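Local coordinates for protein nucleoporin NUP170 (Chaetomium thermophilum, PDB 5HAX) that is a nucleoporin of the symmetric core of the nuclear pore that binds the nucleoporin NUP53 and probably serves there as a scaffold, at residues A[264-268]-A[338-344]; A[24-28]-A[303-307]; A[190-196]-A[225-230]. One frame throughout, in Å; residues are numbered along the deposited sequence.

Contact 1. Residues A[264-268]-A[338-344]; sequences KVIEK and APQSMQL
Two neighbouring blades of the N-terminal beta-propeller pack together here through their fourth strands. Strand 264-268 closes one blade. Residues 338-344 lead into and form part of strand 341-348 in the next. The axes of 264-268 and 341-344 come within 7.0 Å and run in roughly the same direction, at 30° (signed crossing angle -30°). The nearest CA atoms are those of V265 and Q340, 5.6 Å apart.

Both segments carry a classic beta bulge at this point. V265 (phi/psi -122/-20) and I266 both face T253 of their own blade. Q340 (-133/-1) and S341 both face T324 of theirs.

Apolar side chains meet between the two segments. V265 CG1 lies 4.0 Å from A338 CB. I266, with chi1 m and chi2 t, points toward 338-344; its CD1 is 4.0 Å from P339 CB, and its CG2 is 3.8 Å from M342 CB. The M342 side chain (chi1 t, chi2 t, chi3 m) also touches T253 and L321, so it meets both blades.

K264 NZ and E267 OE1 form a salt bridge of 2.9 Å. K268 is extended through chi3 and turns at chi4 (p). Its amine makes a salt bridge to D276 of helix 270-279, and K268 NZ donates to M342 O at 2.9 Å. Water 1 joins the bulges, donating to V265 O at 2.8 Å and to Q340 O at 2.9 Å.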
loop_
_atom_site.group_PDB
_atom_site.type_symbol
_atom_site.label_atom_id
_atom_site.label_comp_id
_atom_site.label_asym_id
_atom_site.label_seq_id
_atom_site.Cartn_x
_atom_site.Cartn_y
_atom_site.Cartn_z
ATOM N N LYS A 264 5.883 -28.423 0.342
ATOM C CA LYS A 264 4.458 -28.326 0.054
ATOM C C LYS A 264 3.667 -28.757 1.282
ATOM O O LYS A 264 3.892 -29.843 1.825
ATOM C CB LYS A 264 4.084 -29.197 -1.145
ATOM C CG LYS A 264 2.770 -28.786 -1.816
ATOM C CD LYS A 264 1.979 -29.977 -2.354
ATOM C CE LYS A 264 2.783 -30.813 -3.335
ATOM N NZ LYS A 264 1.962 -31.912 -3.914
ATOM N N VAL A 265 2.750 -27.900 1.724
ATOM C CA VAL A 265 2.000 -28.141 2.950
ATOM C C VAL A 265 0.493 -28.168 2.734
ATOM O O VAL A 265 -0.225 -28.721 3.584
ATOM C CB VAL A 265 2.360 -27.098 4.029
ATOM C CG1 VAL A 265 3.780 -27.325 4.534
ATOM C CG2 VAL A 265 2.199 -25.683 3.489
ATOM N N ILE A 266 -0.024 -27.595 1.650
ATOM C CA ILE A 266 -1.450 -27.648 1.344
ATOM C C ILE A 266 -1.616 -27.794 -0.160
ATOM O O ILE A 266 -0.863 -27.201 -0.942
ATOM C CB ILE A 266 -2.206 -26.394 1.840
ATOM C CG1 ILE A 266 -1.870 -26.097 3.305
ATOM C CG2 ILE A 266 -3.713 -26.587 1.664
ATOM C CD1 ILE A 266 -2.469 -24.801 3.817
ATOM N N GLU A 267 -2.605 -28.590 -0.559
ATOM C CA GLU A 267 -3.015 -28.712 -1.955
ATOM C C GLU A 267 -4.536 -28.754 -1.965
ATOM O O GLU A 267 -5.132 -29.702 -1.444
ATOM C CB GLU A 267 -2.418 -29.959 -2.606
ATOM C CG GLU A 267 -2.749 -30.105 -4.082
ATOM C CD GLU A 267 -1.948 -31.208 -4.760
ATOM O OE1 GLU A 267 -0.702 -31.119 -4.785
ATOM O OE2 GLU A 267 -2.566 -32.166 -5.270
ATOM N N LYS A 268 -5.160 -27.729 -2.542
ATOM C CA LYS A 268 -6.611 -27.563 -2.515
ATOM C C LYS A 268 -7.103 -27.370 -3.942
ATOM O O LYS A 268 -6.857 -26.320 -4.547
ATOM C CB LYS A 268 -7.003 -26.373 -1.639
ATOM C CG LYS A 268 -8.490 -26.273 -1.343
ATOM C CD LYS A 268 -8.800 -25.019 -0.545
ATOM C CE LYS A 268 -10.271 -24.942 -0.174
ATOM N NZ LYS A 268 -10.665 -26.014 0.781
ATOM N N ALA A 338 4.104 -23.740 9.879
ATOM C CA ALA A 338 3.483 -23.983 8.582
ATOM C C ALA A 338 2.007 -24.322 8.763
ATOM O O ALA A 338 1.666 -25.123 9.638
ATOM C CB ALA A 338 4.186 -25.125 7.857
ATOM N N PRO A 339 1.110 -23.745 7.965
ATOM C CA PRO A 339 -0.279 -24.204 7.971
ATOM C C PRO A 339 -0.392 -25.565 7.304
ATOM O O PRO A 339 0.494 -26.002 6.567
ATOM C CB PRO A 339 -1.016 -23.124 7.173
ATOM C CG PRO A 339 0.015 -22.605 6.234
ATOM C CD PRO A 339 1.330 -22.682 6.968
ATOM N N GLN A 340 -1.507 -26.242 7.577
ATOM C CA GLN A 340 -1.765 -27.559 7.015
ATOM C C GLN A 340 -3.165 -27.696 6.438
ATOM O O GLN A 340 -3.490 -28.756 5.891
ATOM C CB GLN A 340 -1.541 -28.646 8.078
ATOM C CG GLN A 340 -0.108 -28.722 8.588
ATOM C CD GLN A 340 0.886 -29.066 7.491
ATOM O OE1 GLN A 340 0.536 -29.694 6.492
ATOM N NE2 GLN A 340 2.135 -28.645 7.671
ATOM N N SER A 341 -3.992 -26.658 6.527
ATOM C CA SER A 341 -5.353 -26.692 6.018
ATOM C C SER A 341 -5.689 -25.331 5.429
ATOM O O SER A 341 -5.174 -24.304 5.875
ATOM C CB SER A 341 -6.352 -27.056 7.125
ATOM O OG SER A 341 -7.682 -27.057 6.640
ATOM N N MET A 342 -6.549 -25.337 4.411
ATOM C CA MET A 342 -7.022 -24.122 3.763
ATOM C C MET A 342 -8.498 -24.288 3.444
ATOM O O MET A 342 -8.916 -25.332 2.937
ATOM C CB MET A 342 -6.233 -23.817 2.479
ATOM C CG MET A 342 -6.805 -22.669 1.653
ATOM S SD MET A 342 -5.791 -22.258 0.215
ATOM C CE MET A 342 -4.388 -21.471 0.999
ATOM N N GLN A 343 -9.284 -23.252 3.735
ATOM C CA GLN A 343 -10.733 -23.333 3.611
ATOM C C GLN A 343 -11.293 -22.031 3.063
ATOM O O GLN A 343 -10.906 -20.943 3.503
ATOM C CB GLN A 343 -11.378 -23.645 4.968
ATOM C CG GLN A 343 -12.890 -23.772 4.924
ATOM C CD GLN A 343 -13.483 -24.093 6.281
ATOM O OE1 GLN A 343 -12.765 -24.449 7.216
ATOM N NE2 GLN A 343 -14.799 -23.965 6.398
ATOM N N LEU A 344 -12.212 -22.150 2.106
ATOM C CA LEU A 344 -12.951 -20.991 1.622
ATOM C C LEU A 344 -13.963 -20.561 2.677
ATOM O O LEU A 344 -14.891 -21.310 3.001
ATOM C CB LEU A 344 -13.646 -21.311 0.302
ATOM C CG LEU A 344 -14.638 -20.256 -0.196
ATOM C CD1 LEU A 344 -13.994 -18.878 -0.243
ATOM C CD2 LEU A 344 -15.182 -20.636 -1.564
HETATM O O HOH W 1 -2.237 -30.617 4.110
#

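Contact 2. Residues A[24-28]-A[303-307]; sequences PDLDS and EASKL. With EDO (1,2-ethanediol), chain G.
Residues 24-28 run from an extended loop into a short, weakly bonded helical turn at about 26-28. There S28 N donates to D25 O at 2.9 Å. Residues 303-306 end the loop after strand 293-298 of one beta-propeller blade, and L307 opens strand 307-313. The chain is extended at A304 (-156/143) and turns at S305 (-80/-50) and K306 (-86/-54). The CA atoms of L26 and A304 are the nearest pair, 5.6 Å apart. The contact ties the N-terminal segment to the blade that strand 33-35 joins.

D27 (chi1 m) provides the direct hydrogen bonds, to backbone NH groups of the turn. K306 N donates to D27 OD1 at 2.8 Å, and L307 N to D27 OD2 at 3.2 Å. S305 N adds a weak bond to D27 OD1 at 3.3 Å.

L26 (chi1 t, chi2 p) supplies the apolar part. Its CB lies 3.9 Å from A304 CB, and L26 CD2 lies 4.0 Å from L307 CD1. Water 2 bridges D25 OD1, D27 OD1 and S305 N. S28 OG donates to D25 OD2 at 2.7 Å. An ethanediol, probably from the crystallisation liquor, donates from EDO O1 to D27 O at 2.7 Å.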
loop_
_atom_site.group_PDB
_atom_site.type_symbol
_atom_site.label_atom_id
_atom_site.label_comp_id
_atom_site.label_asym_id
_atom_site.label_seq_id
_atom_site.Cartn_x
_atom_site.Cartn_y
_atom_site.Cartn_z
ATOM N N PRO A 24 -11.240 -1.710 12.514
ATOM C CA PRO A 24 -11.468 -3.159 12.407
ATOM C C PRO A 24 -10.483 -3.854 11.474
ATOM O O PRO A 24 -10.130 -3.339 10.410
ATOM C CB PRO A 24 -12.899 -3.249 11.865
ATOM C CG PRO A 24 -13.547 -1.992 12.288
ATOM C CD PRO A 24 -12.476 -0.943 12.276
ATOM N N ASP A 25 -10.046 -5.040 11.888
ATOM C CA ASP A 25 -9.202 -5.885 11.060
ATOM C C ASP A 25 -10.040 -6.603 10.006
ATOM O O ASP A 25 -11.262 -6.730 10.124
ATOM C CB ASP A 25 -8.454 -6.906 11.917
ATOM C CG ASP A 25 -9.387 -7.769 12.747
ATOM O OD1 ASP A 25 -9.718 -8.886 12.305
ATOM O OD2 ASP A 25 -9.794 -7.329 13.842
ATOM N N LEU A 26 -9.355 -7.086 8.966
ATOM C CA LEU A 26 -10.040 -7.695 7.829
ATOM C C LEU A 26 -10.892 -8.885 8.255
ATOM O O LEU A 26 -12.027 -9.038 7.788
ATOM C CB LEU A 26 -9.019 -8.128 6.777
ATOM C CG LEU A 26 -9.609 -8.654 5.467
ATOM C CD1 LEU A 26 -10.204 -7.508 4.667
ATOM C CD2 LEU A 26 -8.560 -9.400 4.654
ATOM N N ASP A 27 -10.358 -9.751 9.126
ATOM C CA ASP A 27 -11.117 -10.914 9.582
ATOM C C ASP A 27 -12.440 -10.512 10.219
ATOM O O ASP A 27 -13.399 -11.293 10.200
ATOM C CB ASP A 27 -10.302 -11.730 10.589
ATOM C CG ASP A 27 -9.114 -12.434 9.959
ATOM O OD1 ASP A 27 -8.186 -12.809 10.707
ATOM O OD2 ASP A 27 -9.101 -12.620 8.725
ATOM N N SER A 28 -12.517 -9.303 10.778
ATOM C CA SER A 28 -13.679 -8.916 11.570
ATOM C C SER A 28 -14.856 -8.480 10.709
ATOM O O SER A 28 -16.008 -8.658 11.123
ATOM C CB SER A 28 -13.308 -7.792 12.537
ATOM O OG SER A 28 -12.303 -8.216 13.442
ATOM N N GLU A 303 -1.949 -7.722 7.887
ATOM C CA GLU A 303 -3.290 -7.267 7.547
ATOM C C GLU A 303 -4.373 -8.132 8.181
ATOM O O GLU A 303 -5.407 -7.610 8.613
ATOM C CB GLU A 303 -3.463 -7.245 6.025
ATOM C CG GLU A 303 -4.794 -6.671 5.559
ATOM C CD GLU A 303 -4.823 -6.393 4.065
ATOM O OE1 GLU A 303 -3.916 -6.866 3.350
ATOM O OE2 GLU A 303 -5.751 -5.698 3.607
ATOM N N ALA A 304 -4.156 -9.444 8.247
ATOM C CA ALA A 304 -5.160 -10.356 8.774
ATOM C C ALA A 304 -4.479 -11.622 9.270
ATOM O O ALA A 304 -3.516 -12.096 8.661
ATOM C CB ALA A 304 -6.207 -10.698 7.709
ATOM N N SER A 305 -4.993 -12.166 10.374
ATOM C CA SER A 305 -4.429 -13.381 10.951
ATOM C C SER A 305 -4.917 -14.626 10.218
ATOM O O SER A 305 -4.112 -15.477 9.819
ATOM C CB SER A 305 -4.791 -13.469 12.434
ATOM O OG SER A 305 -4.418 -14.723 12.974
ATOM N N LYS A 306 -6.231 -14.750 10.033
ATOM C CA LYS A 306 -6.827 -15.960 9.479
ATOM C C LYS A 306 -6.841 -15.958 7.952
ATOM O O LYS A 306 -6.344 -16.901 7.328
ATOM C CB LYS A 306 -8.249 -16.125 10.024
ATOM C CG LYS A 306 -8.302 -16.377 11.525
ATOM C CD LYS A 306 -9.715 -16.246 12.069
ATOM C CE LYS A 306 -9.739 -16.390 13.583
ATOM N NZ LYS A 306 -11.069 -16.052 14.160
ATOM N N LEU A 307 -7.401 -14.918 7.335
ATOM C CA LEU A 307 -7.514 -14.871 5.880
ATOM C C LEU A 307 -6.131 -14.712 5.262
ATOM O O LEU A 307 -5.482 -13.674 5.421
ATOM C CB LEU A 307 -8.441 -13.737 5.454
ATOM C CG LEU A 307 -9.910 -13.913 5.843
ATOM C CD1 LEU A 307 -10.706 -12.671 5.477
ATOM C CD2 LEU A 307 -10.512 -15.149 5.180
HETATM C C1 EDO G . -12.202 -14.753 9.216
HETATM O O1 EDO G . -13.215 -13.901 9.760
HETATM C C2 EDO G . -12.850 -15.852 8.382
HETATM O O2 EDO G . -13.710 -15.262 7.400
HETATM O O HOH W 2 -6.994 -10.524 12.053
HETATM O O HOH W 3 -7.099 -5.371 8.216
#

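Contact 3. Residues A[190-196]-A[225-230]; sequences GGESDTD and RQQEWL
Residues 190-196 form a turn between strands 187-190 and 198-202. Residues 225-230 are an extended stretch leading into strand 230-236. The nearest CA atoms are those of D194 and W229, 4.2 Å apart.

One direct hydrogen bond joins them: L230 N donates to G191 O at 3.2 Å. Two CA-H...O contacts add to it, D194 CA to E228 O at 3.2 Å and W229 CA to D194 O at 3.5 Å. Water 4 donates to E192 OE2 and L230 O, both at 2.8 Å. Water 5 donates to D196 OD1 at 2.9 Å and accepts from the poorly ordered R225 NH1 at 3.2 Å.

D194 (chi1 p) accepts from D196 N through D194 OD2 at 3.0 Å, an Asx turn; its OD1 bonds S174. D196 OD2 bonds N217. W229 N bonds N247 OD1, and E192 N bonds D175 OD2. The E228 carboxylate bonds S246 and forms a salt bridge with R252.

L230 (chi1 m, chi2 t) is buried against the turn, with L230 CD2 4.0 Å from T195 CA and L230 CD1 4.1 Å from G190 CA. A CB on G190 would clash with that methyl. Here the turn of one beta-propeller blade meets the chain entering the next.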
loop_
_atom_site.group_PDB
_atom_site.type_symbol
_atom_site.label_atom_id
_atom_site.label_comp_id
_atom_site.label_asym_id
_atom_site.label_seq_id
_atom_site.Cartn_x
_atom_site.Cartn_y
_atom_site.Cartn_z
ATOM N N GLY A 190 8.584 -21.085 -12.157
ATOM C CA GLY A 190 7.523 -21.981 -12.588
ATOM C C GLY A 190 7.118 -21.624 -14.002
ATOM O O GLY A 190 7.513 -20.586 -14.535
ATOM N N GLY A 191 6.320 -22.491 -14.613
ATOM C CA GLY A 191 5.943 -22.262 -15.993
ATOM C C GLY A 191 4.790 -23.116 -16.471
ATOM O O GLY A 191 4.005 -23.641 -15.680
ATOM N N GLU A 192 4.705 -23.244 -17.798
ATOM C CA GLU A 192 3.563 -23.843 -18.474
ATOM C C GLU A 192 3.835 -25.269 -18.948
ATOM O O GLU A 192 3.089 -25.790 -19.784
ATOM C CB GLU A 192 3.141 -22.956 -19.647
ATOM C CG GLU A 192 2.810 -21.525 -19.222
ATOM C CD GLU A 192 2.320 -20.662 -20.369
ATOM O OE1 GLU A 192 2.770 -20.876 -21.514
ATOM O OE2 GLU A 192 1.483 -19.768 -20.121
ATOM N N SER A 193 4.887 -25.911 -18.433
ATOM C CA SER A 193 5.169 -27.310 -18.738
ATOM C C SER A 193 4.587 -28.260 -17.702
ATOM O O SER A 193 4.173 -29.372 -18.050
ATOM C CB SER A 193 6.681 -27.541 -18.824
ATOM O OG SER A 193 7.251 -26.844 -19.915
ATOM N N ASP A 194 4.550 -27.842 -16.445
ATOM C CA ASP A 194 4.164 -28.692 -15.327
ATOM C C ASP A 194 3.939 -27.773 -14.132
ATOM O O ASP A 194 4.018 -26.548 -14.250
ATOM C CB ASP A 194 5.230 -29.752 -15.043
ATOM C CG ASP A 194 6.626 -29.167 -14.975
ATOM O OD1 ASP A 194 7.452 -29.484 -15.859
ATOM O OD2 ASP A 194 6.896 -28.379 -14.047
ATOM N N THR A 195 3.657 -28.375 -12.978
ATOM C CA THR A 195 3.420 -27.630 -11.749
ATOM C C THR A 195 4.645 -27.576 -10.845
ATOM O O THR A 195 4.537 -27.115 -9.704
ATOM C CB THR A 195 2.244 -28.235 -10.976
ATOM O OG1 THR A 195 2.565 -29.572 -10.569
ATOM C CG2 THR A 195 0.983 -28.253 -11.827
ATOM N N ASP A 196 5.804 -28.027 -11.324
ATOM C CA ASP A 196 6.997 -28.035 -10.490
ATOM C C ASP A 196 7.467 -26.615 -10.205
ATOM O O ASP A 196 7.331 -25.711 -11.034
ATOM C CB ASP A 196 8.135 -28.805 -11.159
ATOM C CG ASP A 196 7.822 -30.271 -11.351
ATOM O OD1 ASP A 196 6.823 -30.757 -10.781
ATOM O OD2 ASP A 196 8.594 -30.938 -12.069
ATOM N N ARG A 225 1.960 -38.862 -13.940
ATOM C CA ARG A 225 1.591 -37.462 -13.777
ATOM C C ARG A 225 0.686 -37.049 -14.925
ATOM O O ARG A 225 1.027 -37.263 -16.091
ATOM C CB ARG A 225 2.833 -36.564 -13.738
ATOM C CG ARG A 225 3.645 -36.683 -12.462
ATOM C CD ARG A 225 4.970 -35.954 -12.585
ATOM N NE ARG A 225 5.916 -36.678 -13.430
ATOM C CZ ARG A 225 7.071 -36.182 -13.861
ATOM N NH1 ARG A 225 7.433 -34.946 -13.538
ATOM N NH2 ARG A 225 7.867 -36.920 -14.623
ATOM N N GLN A 226 -0.460 -36.463 -14.592
ATOM C CA GLN A 226 -1.393 -35.953 -15.585
ATOM C C GLN A 226 -1.003 -34.535 -16.001
ATOM O O GLN A 226 -0.188 -33.872 -15.355
ATOM C CB GLN A 226 -2.821 -35.978 -15.036
ATOM C CG GLN A 226 -3.324 -37.373 -14.686
ATOM C CD GLN A 226 -4.664 -37.351 -13.973
ATOM O OE1 GLN A 226 -5.609 -36.701 -14.420
ATOM N NE2 GLN A 226 -4.749 -38.061 -12.853
ATOM N N GLN A 227 -1.591 -34.072 -17.103
ATOM C CA GLN A 227 -1.298 -32.732 -17.595
ATOM C C GLN A 227 -1.850 -31.679 -16.642
ATOM O O GLN A 227 -3.027 -31.713 -16.270
ATOM C CB GLN A 227 -1.884 -32.521 -18.990
ATOM C CG GLN A 227 -1.827 -31.059 -19.421
ATOM C CD GLN A 227 -2.203 -30.835 -20.868
ATOM O OE1 GLN A 227 -3.361 -30.989 -21.255
ATOM N NE2 GLN A 227 -1.224 -30.446 -21.674
ATOM N N GLU A 228 -0.994 -30.733 -16.263
ATOM C CA GLU A 228 -1.350 -29.601 -15.417
ATOM C C GLU A 228 -0.140 -28.681 -15.354
ATOM O O GLU A 228 0.988 -29.160 -15.246
ATOM C CB GLU A 228 -1.754 -30.055 -14.004
ATOM C CG GLU A 228 -2.314 -28.937 -13.131
ATOM C CD GLU A 228 -2.609 -29.379 -11.705
ATOM O OE1 GLU A 228 -2.230 -30.506 -11.328
ATOM O OE2 GLU A 228 -3.222 -28.591 -10.957
ATOM N N TRP A 229 -0.374 -27.370 -15.436
ATOM C CA TRP A 229 0.706 -26.391 -15.390
ATOM C C TRP A 229 0.232 -25.165 -14.617
ATOM O O TRP A 229 -0.907 -25.108 -14.142
ATOM C CB TRP A 229 1.184 -26.030 -16.802
ATOM C CG TRP A 229 0.173 -25.308 -17.646
ATOM C CD1 TRP A 229 -0.045 -23.963 -17.693
ATOM C CD2 TRP A 229 -0.746 -25.895 -18.575
ATOM N NE1 TRP A 229 -1.045 -23.675 -18.588
ATOM C CE2 TRP A 229 -1.494 -24.844 -19.142
ATOM C CE3 TRP A 229 -1.014 -27.206 -18.978
ATOM C CZ2 TRP A 229 -2.488 -25.064 -20.092
ATOM C CZ3 TRP A 229 -2.003 -27.422 -19.920
ATOM C CH2 TRP A 229 -2.728 -26.357 -20.466
ATOM N N LEU A 230 1.113 -24.173 -14.490
ATOM C CA LEU A 230 0.872 -23.033 -13.617
ATOM C C LEU A 230 0.356 -21.822 -14.383
ATOM O O LEU A 230 0.681 -21.609 -15.555
ATOM C CB LEU A 230 2.145 -22.647 -12.861
ATOM C CG LEU A 230 2.676 -23.684 -11.870
ATOM C CD1 LEU A 230 3.841 -23.105 -11.091
ATOM C CD2 LEU A 230 1.588 -24.170 -10.917
HETATM O O HOH W 4 -0.195 -20.337 -17.917
HETATM O O HOH W 5 5.483 -32.571 -12.601
#

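All three contacts sit in the beta-propeller part of the chain. Contact 3 joins the blade that ends with strand 213-217 to the blade that ends with strand 263-268. Contact 1 joins that second blade to the next, which ends with strand 341-348, and contact 2 ties the N-terminal segment to this last blade. R252 links contacts 1 and 3, with salt bridges to E267 and E228. The centres of contacts 1 and 2 are about 18 Å apart. Those of contacts 1 and 3 are about 19 Å apart. Along the chain, contact 3 closes before contact 1 opens. Contacts 1 and 2 cross, and contact 3 is nested in the loop closed by contact 2. The contacts thus follow three successive blades.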